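Local coordinates for lipoprotein (Colwellia psychrerythraea, PDB 3O0Y), which is a putative lipoprotein of unknown function, a DUF885 member whose relationship to the MA clan of peptidases hints at a metallopeptidase-like fold, at residues A203-T211 with Y258-E266. Numbering follows the deposited sequence.
Sequences AIKYLKGFT and YQSVEKASE
Phe210 and Tyr258 lie almost flat on one another in an offset stack, ring centroids 3.9 Å apart and planes 10° from parallel. Phe210 CD2 rests over the Tyr258 face, toward its rim, 3.4 Å from Tyr258 CD2. With CG anti to the backbone N (chi1 -163°), the phenylalanine ring swings out to this position. At the tyrosine's edge, near its plane, comes Tyr206 CE2, while both tyrosine hydroxyls hydrogen-bond to Leu145 O of helix 144-154. Were Tyr258 an alanine, one face of Phe210 would probably lose its stacking partner, and Leu145 O one of its two hydroxyl donors. The setting is a roughly antiparallel pairing of helices 197-210 and 236-268, whose local axes approach to 9.1 Å, and Leu207 makes the knob-into-hole contact, seated among Tyr258, Val261, Glu262 and Ser265. Its two methyls part: CD2 meets Tyr258 CD2 at 3.7 Å, CD1 lies 3.9 Å from Val261 CG1. Farther along, Ile204 CD1 packs 3.8 Å from Glu266 CG. On the polar flank a water donates to Leu207 O and Glu262 OE1 and accepts from Thr211 OG1, stitching the helices together. Lys208 NZ stays 4.2 Å from Glu266 OE1, farther from Glu262 OE2, salt-bridging neither.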
ATOM      1  N   ALA A 203      15.686   2.166 -10.325  1.00 11.98           N
ATOM      2  CA  ALA A 203      15.706   3.500  -9.675  1.00 11.44           C
ATOM      3  C   ALA A 203      16.339   4.555 -10.623  1.00 12.18           C
ATOM      4  O   ALA A 203      15.838   5.674 -10.784  1.00 13.71           O
ATOM      5  CB  ALA A 203      16.436   3.477  -8.398  1.00 11.35           C
ATOM      6  N   ILE A 204      17.466   4.220 -11.214  1.00 11.46           N
ATOM      7  CA  ILE A 204      18.124   5.132 -12.157  1.00 12.31           C
ATOM      8  C   ILE A 204      17.223   5.516 -13.309  1.00 12.63           C
ATOM      9  O   ILE A 204      17.157   6.703 -13.695  1.00 12.01           O
ATOM     10  CB  ILE A 204      19.471   4.504 -12.603  1.00 11.41           C
ATOM     11  CG1 ILE A 204      20.423   4.565 -11.442  1.00 11.33           C
ATOM     12  CG2 ILE A 204      20.132   5.237 -13.842  1.00 10.67           C
ATOM     13  CD1 ILE A 204      21.622   3.563 -11.566  1.00  9.83           C
ATOM     14  N   LYS A 205      16.500   4.547 -13.848  1.00 14.17           N
ATOM     15  CA  LYS A 205      15.658   4.787 -14.985  1.00 16.96           C
ATOM     16  C   LYS A 205      14.584   5.788 -14.565  1.00 16.51           C
ATOM     17  O   LYS A 205      14.237   6.702 -15.341  1.00 17.63           O
ATOM     18  CB  LYS A 205      15.011   3.504 -15.496  1.00 17.93           C
ATOM     19  CG  LYS A 205      13.863   3.750 -16.498  1.00 26.68           C
ATOM     20  CD  LYS A 205      13.430   2.438 -17.181  1.00 33.25           C
ATOM     21  CE  LYS A 205      12.071   2.576 -17.885  1.00 37.67           C
ATOM     22  NZ  LYS A 205      11.436   1.211 -18.067  1.00 41.92           N
ATOM     23  N   TYR A 206      14.044   5.613 -13.364  1.00 14.45           N
ATOM     24  CA  TYR A 206      13.028   6.551 -12.842  1.00 13.95           C
ATOM     25  C   TYR A 206      13.598   7.955 -12.705  1.00 13.58           C
ATOM     26  O   TYR A 206      13.007   8.945 -13.141  1.00 13.90           O
ATOM     27  CB  TYR A 206      12.499   6.076 -11.479  1.00 13.33           C
ATOM     28  CG  TYR A 206      11.711   7.190 -10.791  1.00 11.44           C
ATOM     29  CD1 TYR A 206      10.403   7.468 -11.149  1.00 20.10           C
ATOM     30  CD2 TYR A 206      12.316   8.009  -9.827  1.00 16.18           C
ATOM     31  CE1 TYR A 206       9.698   8.523 -10.545  1.00 17.56           C
ATOM     32  CE2 TYR A 206      11.607   9.049  -9.221  1.00 17.46           C
ATOM     33  CZ  TYR A 206      10.313   9.308  -9.610  1.00 15.52           C
ATOM     34  OH  TYR A 206       9.633  10.357  -8.973  1.00 18.59           O
ATOM     35  N   LEU A 207      14.772   8.027 -12.082  1.00 13.76           N
ATOM     36  CA  LEU A 207      15.419   9.312 -11.786  1.00 13.96           C
ATOM     37  C   LEU A 207      15.785  10.058 -13.093  1.00 15.61           C
ATOM     38  O   LEU A 207      15.613  11.289 -13.198  1.00 14.18           O
ATOM     39  CB  LEU A 207      16.671   9.096 -10.952  1.00 13.82           C
ATOM     40  CG  LEU A 207      16.438   8.586  -9.528  1.00 14.12           C
ATOM     41  CD1 LEU A 207      17.742   8.156  -8.849  1.00 10.39           C
ATOM     42  CD2 LEU A 207      15.701   9.647  -8.667  1.00 13.69           C
ATOM     43  N   LYS A 208      16.310   9.313 -14.077  1.00 15.16           N
ATOM     44  CA  LYS A 208      16.557   9.882 -15.414  1.00 17.50           C
ATOM     45  C   LYS A 208      15.252  10.367 -16.064  1.00 16.24           C
ATOM     46  O   LYS A 208      15.204  11.469 -16.607  1.00 18.21           O
ATOM     47  CB  LYS A 208      17.213   8.842 -16.311  1.00 17.15           C
ATOM     48  CG  LYS A 208      17.677   9.348 -17.616  1.00 26.42           C
ATOM     49  CD  LYS A 208      18.350   8.217 -18.457  1.00 32.73           C
ATOM     50  CE  LYS A 208      19.770   7.961 -17.990  1.00 37.54           C
ATOM     51  NZ  LYS A 208      20.102   6.503 -17.703  1.00 41.38           N
ATOM     52  N   GLY A 209      14.227   9.539 -16.025  1.00 16.24           N
ATOM     53  CA  GLY A 209      12.924   9.864 -16.589  1.00 16.73           C
ATOM     54  C   GLY A 209      12.343  11.131 -15.970  1.00 17.77           C
ATOM     55  O   GLY A 209      11.663  11.960 -16.660  1.00 18.51           O
ATOM     56  N   PHE A 210      12.635  11.330 -14.688  1.00 16.14           N
ATOM     57  CA  PHE A 210      12.034  12.479 -13.920  1.00 16.48           C
ATOM     58  C   PHE A 210      12.437  13.868 -14.471  1.00 16.61           C
ATOM     59  O   PHE A 210      11.575  14.787 -14.544  1.00 16.99           O
ATOM     60  CB  PHE A 210      12.377  12.365 -12.414  1.00 15.90           C
ATOM     61  CG  PHE A 210      11.515  13.225 -11.499  1.00 15.70           C
ATOM     62  CD1 PHE A 210      10.304  12.760 -11.027  1.00 15.96           C
ATOM     63  CD2 PHE A 210      11.944  14.472 -11.095  1.00 15.06           C
ATOM     64  CE1 PHE A 210       9.566  13.523 -10.133  1.00 15.98           C
ATOM     65  CE2 PHE A 210      11.201  15.242 -10.232  1.00 16.77           C
ATOM     66  CZ  PHE A 210      10.008  14.772  -9.761  1.00 14.30           C
ATOM     67  N   THR A 211      13.681  13.971 -14.943  1.00 16.60           N
ATOM     68  CA  THR A 211      14.238  15.199 -15.507  1.00 16.82           C
ATOM     69  C   THR A 211      14.489  15.122 -17.013  1.00 18.11           C
ATOM     70  O   THR A 211      15.249  15.933 -17.561  1.00 18.84           O
ATOM     71  CB  THR A 211      15.548  15.626 -14.793  1.00 18.06           C
ATOM     72  OG1 THR A 211      16.605  14.729 -15.124  1.00 16.30           O
ATOM     73  CG2 THR A 211      15.343  15.757 -13.257  1.00 17.74           C
ATOM     74  N   TYR A 258      17.553  15.811  -8.403  1.00 12.65           N
ATOM     75  CA  TYR A 258      17.341  14.479  -8.991  1.00 13.53           C
ATOM     76  C   TYR A 258      18.556  14.001  -9.744  1.00 15.46           C
ATOM     77  O   TYR A 258      18.983  12.867  -9.608  1.00 15.62           O
ATOM     78  CB  TYR A 258      16.099  14.400  -9.871  1.00 13.51           C
ATOM     79  CG  TYR A 258      14.856  14.170  -9.014  1.00 15.10           C
ATOM     80  CD1 TYR A 258      14.422  15.130  -8.116  1.00 17.90           C
ATOM     81  CD2 TYR A 258      14.150  12.966  -9.070  1.00 10.93           C
ATOM     82  CE1 TYR A 258      13.338  14.903  -7.309  1.00 16.14           C
ATOM     83  CE2 TYR A 258      13.111  12.705  -8.235  1.00 13.15           C
ATOM     84  CZ  TYR A 258      12.695  13.665  -7.340  1.00 13.29           C
ATOM     85  OH  TYR A 258      11.588  13.440  -6.523  1.00 14.45           O
ATOM     86  N   GLN A 259      19.188  14.914 -10.442  1.00 15.08           N
ATOM     87  CA  GLN A 259      20.407  14.585 -11.181  1.00 15.64           C
ATOM     88  C   GLN A 259      21.507  14.105 -10.256  1.00 14.73           C
ATOM     89  O   GLN A 259      22.243  13.182 -10.605  1.00 12.18           O
ATOM     90  CB  GLN A 259      20.824  15.797 -12.037  1.00 16.67           C
ATOM     91  CG  GLN A 259      19.803  15.940 -13.229  1.00 17.68           C
ATOM     92  CD  GLN A 259      19.834  17.320 -13.940  1.00 23.24           C
ATOM     93  OE1 GLN A 259      19.125  17.505 -14.913  1.00 27.41           O
ATOM     94  NE2 GLN A 259      20.553  18.279 -13.396  1.00 20.00           N
ATOM     95  N   SER A 260      21.623  14.762  -9.116  1.00 15.30           N
ATOM     96  CA  SER A 260      22.529  14.408  -8.042  1.00 16.83           C
ATOM     97  C   SER A 260      22.357  12.946  -7.603  1.00 15.54           C
ATOM     98  O   SER A 260      23.308  12.190  -7.340  1.00 13.56           O
ATOM     99  CB  SER A 260      22.112  15.235  -6.809  1.00 18.86           C
ATOM    100  OG  SER A 260      23.262  15.560  -6.136  1.00 27.82           O
ATOM    101  N   VAL A 261      21.106  12.613  -7.307  1.00 13.03           N
ATOM    102  CA  VAL A 261      20.831  11.229  -6.847  1.00 13.01           C
ATOM    103  C   VAL A 261      21.053  10.178  -7.924  1.00 14.15           C
ATOM    104  O   VAL A 261      21.548   9.076  -7.645  1.00 13.46           O
ATOM    105  CB  VAL A 261      19.421  11.126  -6.246  1.00 11.44           C
ATOM    106  CG1 VAL A 261      19.201   9.740  -5.645  1.00 10.94           C
ATOM    107  CG2 VAL A 261      19.268  12.231  -5.184  1.00 11.03           C
ATOM    108  N   GLU A 262      20.663  10.514  -9.153  1.00 12.70           N
ATOM    109  CA  GLU A 262      20.904   9.668 -10.296  1.00 13.89           C
ATOM    110  C   GLU A 262      22.387   9.322 -10.404  1.00 14.03           C
ATOM    111  O   GLU A 262      22.762   8.138 -10.470  1.00 13.88           O
ATOM    112  CB  GLU A 262      20.394  10.368 -11.544  1.00 14.49           C
ATOM    113  CG  GLU A 262      20.435   9.524 -12.814  1.00 18.30           C
ATOM    114  CD  GLU A 262      20.304  10.387 -14.061  1.00 25.88           C
ATOM    115  OE1 GLU A 262      19.647  11.470 -13.993  1.00 26.44           O
ATOM    116  OE2 GLU A 262      20.836   9.976 -15.111  1.00 25.81           O
ATOM    117  N   LYS A 263      23.231  10.332 -10.304  1.00 14.70           N
ATOM    118  CA  LYS A 263      24.675  10.142 -10.419  1.00 16.03           C
ATOM    119  C   LYS A 263      25.183   9.292  -9.257  1.00 15.15           C
ATOM    120  O   LYS A 263      25.960   8.368  -9.475  1.00 15.91           O
ATOM    121  CB  LYS A 263      25.382  11.506 -10.445  1.00 15.79           C
ATOM    122  CG  LYS A 263      26.915  11.447 -10.537  1.00 20.69           C
ATOM    123  CD  LYS A 263      27.534  12.838 -10.761  1.00 23.96           C
ATOM    124  CE  LYS A 263      29.076  12.709 -10.886  1.00 30.18           C
ATOM    125  NZ  LYS A 263      29.759  13.986 -10.537  1.00 32.72           N
ATOM    126  N   ALA A 264      24.741   9.585  -8.032  1.00 13.24           N
ATOM    127  CA  ALA A 264      25.160   8.784  -6.878  1.00 13.38           C
ATOM    128  C   ALA A 264      24.810   7.303  -7.037  1.00 14.92           C
ATOM    129  O   ALA A 264      25.612   6.408  -6.690  1.00 15.88           O
ATOM    130  CB  ALA A 264      24.567   9.377  -5.566  1.00 13.03           C
ATOM    131  N   SER A 265      23.576   7.057  -7.489  1.00 14.18           N
ATOM    132  CA  SER A 265      23.087   5.718  -7.708  1.00 15.17           C
ATOM    133  C   SER A 265      23.894   5.015  -8.790  1.00 16.28           C
ATOM    134  O   SER A 265      24.309   3.853  -8.603  1.00 14.60           O
ATOM    135  CB  SER A 265      21.606   5.764  -8.074  1.00 16.50           C
ATOM    136  OG  SER A 265      20.854   6.274  -6.979  1.00 14.06           O
ATOM    137  N   GLU A 266      24.170   5.733  -9.889  1.00 16.79           N
ATOM    138  CA  GLU A 266      25.096   5.203 -10.909  1.00 19.01           C
ATOM    139  C   GLU A 266      26.463   4.768 -10.342  1.00 18.29           C
ATOM    140  O   GLU A 266      26.946   3.667 -10.687  1.00 17.75           O
ATOM    141  CB  GLU A 266      25.255   6.206 -12.061  1.00 18.33           C
ATOM    142  CG  GLU A 266      24.069   6.161 -12.998  1.00 22.89           C
ATOM    143  CD  GLU A 266      24.034   7.277 -14.053  1.00 28.27           C
ATOM    144  OE1 GLU A 266      23.363   7.071 -15.081  1.00 30.54           O
ATOM    145  OE2 GLU A 266      24.637   8.355 -13.849  1.00 30.54           O
TER
HETATM  146  O   HOH W   1      17.564  13.075 -13.194  1.00 18.71           O